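Local coordinates for protein linoleate 11-lipoxygenase (Gaeumannomyces graminis, PDB 5FX8) that oxygenates linoleic and alpha-linolenic acids at a catalytic manganese centre, giving 11S- and 13R-hydroperoxy fatty acids, at residues 289-294 / 477-482. Residues are numbered along the deposited sequence.
With MN (manganese (II) ion), chain I.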
loop_
_atom_site.group_PDB
_atom_site.type_symbol
_atom_site.label_atom_id
_atom_site.label_comp_id
_atom_site.label_asym_id
_atom_site.label_seq_id
_atom_site.Cartn_x
_atom_site.Cartn_y
_atom_site.Cartn_z
ATOM N N TYR A 289 -14.602 -1.876 -3.509
ATOM C CA TYR A 289 -14.673 -3.300 -3.382
ATOM C C TYR A 289 -13.502 -3.844 -2.578
ATOM O O TYR A 289 -13.673 -4.852 -1.905
ATOM C CB TYR A 289 -14.735 -3.921 -4.769
ATOM C CG TYR A 289 -14.861 -5.420 -4.752
ATOM C CD1 TYR A 289 -16.091 -6.027 -4.571
ATOM C CD2 TYR A 289 -13.757 -6.222 -4.930
ATOM C CE1 TYR A 289 -16.212 -7.387 -4.563
ATOM C CE2 TYR A 289 -13.866 -7.593 -4.930
ATOM C CZ TYR A 289 -15.097 -8.176 -4.745
ATOM O OH TYR A 289 -15.213 -9.552 -4.736
ATOM N N HIS A 290 -12.313 -3.211 -2.624
ATOM C CA HIS A 290 -11.194 -3.838 -1.905
ATOM C C HIS A 290 -11.333 -3.763 -0.394
ATOM O O HIS A 290 -10.556 -4.410 0.321
ATOM C CB HIS A 290 -9.845 -3.239 -2.315
ATOM C CG HIS A 290 -9.333 -2.170 -1.399
ATOM N ND1 HIS A 290 -9.823 -0.889 -1.434
ATOM C CD2 HIS A 290 -8.352 -2.172 -0.461
ATOM C CE1 HIS A 290 -9.187 -0.153 -0.542
ATOM N NE2 HIS A 290 -8.290 -0.907 0.066
ATOM N N VAL A 291 -12.287 -2.983 0.113
ATOM C CA VAL A 291 -12.639 -3.060 1.523
ATOM C C VAL A 291 -12.842 -4.510 1.930
ATOM O O VAL A 291 -12.419 -4.935 3.012
ATOM C CB VAL A 291 -13.883 -2.201 1.782
ATOM C CG1 VAL A 291 -14.342 -2.300 3.212
ATOM C CG2 VAL A 291 -13.553 -0.805 1.459
ATOM N N LEU A 292 -13.420 -5.306 1.028
ATOM C CA LEU A 292 -13.624 -6.723 1.283
ATOM C C LEU A 292 -12.302 -7.489 1.322
ATOM O O LEU A 292 -12.153 -8.437 2.105
ATOM C CB LEU A 292 -14.583 -7.285 0.234
ATOM C CG LEU A 292 -16.037 -6.798 0.273
ATOM C CD1 LEU A 292 -16.830 -7.371 -0.850
ATOM C CD2 LEU A 292 -16.623 -7.310 1.493
ATOM N N PHE A 293 -11.319 -7.092 0.512
ATOM C CA PHE A 293 -9.984 -7.653 0.680
ATOM C C PHE A 293 -9.432 -7.330 2.053
ATOM O O PHE A 293 -8.526 -8.015 2.515
ATOM C CB PHE A 293 -8.978 -7.136 -0.358
ATOM C CG PHE A 293 -9.287 -7.499 -1.790
ATOM C CD1 PHE A 293 -10.440 -8.157 -2.139
ATOM C CD2 PHE A 293 -8.411 -7.158 -2.803
ATOM C CE1 PHE A 293 -10.709 -8.463 -3.453
ATOM C CE2 PHE A 293 -8.684 -7.481 -4.125
ATOM C CZ PHE A 293 -9.828 -8.121 -4.436
ATOM N N HIS A 294 -9.928 -6.287 2.713
ATOM C CA HIS A 294 -9.512 -6.086 4.097
ATOM C C HIS A 294 -10.341 -6.920 5.076
ATOM O O HIS A 294 -9.784 -7.569 5.955
ATOM C CB HIS A 294 -9.582 -4.601 4.463
ATOM C CG HIS A 294 -8.421 -3.788 3.982
ATOM N ND1 HIS A 294 -7.213 -3.764 4.634
ATOM C CD2 HIS A 294 -8.288 -2.968 2.915
ATOM C CE1 HIS A 294 -6.383 -2.963 3.993
ATOM N NE2 HIS A 294 -7.011 -2.466 2.944
ATOM N N ALA A 477 -3.415 -9.779 -3.972
ATOM C CA ALA A 477 -4.678 -9.197 -4.402
ATOM C C ALA A 477 -4.880 -7.767 -3.883
ATOM O O ALA A 477 -5.361 -6.900 -4.619
ATOM C CB ALA A 477 -5.827 -10.081 -3.964
ATOM N N HIS A 478 -4.547 -7.505 -2.617
ATOM C CA HIS A 478 -4.703 -6.154 -2.098
ATOM C C HIS A 478 -3.936 -5.147 -2.934
ATOM O O HIS A 478 -4.435 -4.056 -3.220
ATOM C CB HIS A 478 -4.221 -6.070 -0.655
ATOM C CG HIS A 478 -4.291 -4.686 -0.089
ATOM N ND1 HIS A 478 -3.282 -3.773 -0.244
ATOM C CD2 HIS A 478 -5.277 -4.047 0.579
ATOM C CE1 HIS A 478 -3.628 -2.639 0.332
ATOM N NE2 HIS A 478 -4.832 -2.781 0.846
ATOM N N HIS A 479 -2.727 -5.492 -3.333
ATOM C CA HIS A 479 -1.855 -4.522 -3.959
ATOM C C HIS A 479 -2.155 -4.348 -5.434
ATOM O O HIS A 479 -1.540 -3.520 -6.090
ATOM C CB HIS A 479 -0.410 -4.936 -3.721
ATOM C CG HIS A 479 -0.124 -5.361 -2.308
ATOM N ND1 HIS A 479 -0.627 -4.706 -1.207
ATOM C CD2 HIS A 479 0.620 -6.379 -1.821
ATOM C CE1 HIS A 479 -0.195 -5.292 -0.107
ATOM N NE2 HIS A 479 0.559 -6.314 -0.455
ATOM N N VAL A 480 -3.081 -5.110 -5.977
ATOM C CA VAL A 480 -3.544 -4.833 -7.316
ATOM C C VAL A 480 -4.619 -3.755 -7.277
ATOM O O VAL A 480 -4.706 -2.917 -8.174
ATOM C CB VAL A 480 -4.038 -6.147 -7.958
ATOM C CG1 VAL A 480 -4.668 -5.910 -9.307
ATOM C CG2 VAL A 480 -2.915 -7.127 -8.084
ATOM N N MET A 481 -5.445 -3.748 -6.235
ATOM C CA MET A 481 -6.549 -2.804 -6.169
ATOM C C MET A 481 -6.162 -1.496 -5.495
ATOM O O MET A 481 -6.612 -0.437 -5.912
ATOM C CB MET A 481 -7.730 -3.426 -5.423
ATOM C CG MET A 481 -8.333 -4.639 -6.066
ATOM S SD MET A 481 -9.217 -4.233 -7.563
ATOM C CE MET A 481 -10.882 -4.644 -7.057
ATOM N N ASN A 482 -5.330 -1.559 -4.469
ATOM C CA ASN A 482 -5.023 -0.468 -3.569
ATOM C C ASN A 482 -3.516 -0.364 -3.525
ATOM O O ASN A 482 -2.868 -0.613 -4.540
ATOM C CB ASN A 482 -5.604 -0.747 -2.191
ATOM C CG ASN A 482 -5.633 0.463 -1.321
ATOM O OD1 ASN A 482 -5.304 0.397 -0.138
ATOM N ND2 ASN A 482 -6.015 1.591 -1.896
HETATM MN MN MN I . -6.273 -1.178 1.420
HETATM O O HOH W 1 -7.458 0.836 2.086
#
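A477 starts the face that 477-482 turns to 289-294; its small methyl lets the flat F293 ring come close, CE2 of F293 lying 3.9 Å from CB of A477 and 3.4 Å from its O. Histidine suits the next place because NE2 of H478 can bind manganese (2.2 Å) while its ND1 donates a hydrogen bond to ND1 of H479 (3.0 Å), which helps to hold the imidazole in orientation. This is the metal centre of the lipoxygenase fold: segments of helices 268-305 and 460-481 run roughly antiparallel (155°), their axes 9.7 Å apart at closest approach. NE2 of H290 and NE2 of H294, four residues apart and so on one helix face, bind manganese at 2.4 and 2.1 Å; ND1 of H290 hydrogen-bonds the carbonyl of Q287. A terminal carboxylate oxygen of V618 and a water, 2.4 Å from manganese, add two ligands. M481, long and flexible, places CG 3.5 Å from CE2 of F293 and CE 3.9 Å from CD2 of Y289. At N482 the chain leaves helical geometry, and the short amide side chain sets OD1 2.4 Å from manganese, the sixth ligand, while CB makes a CH-pi contact over the H290 ring, 3.7 Å from its centroid.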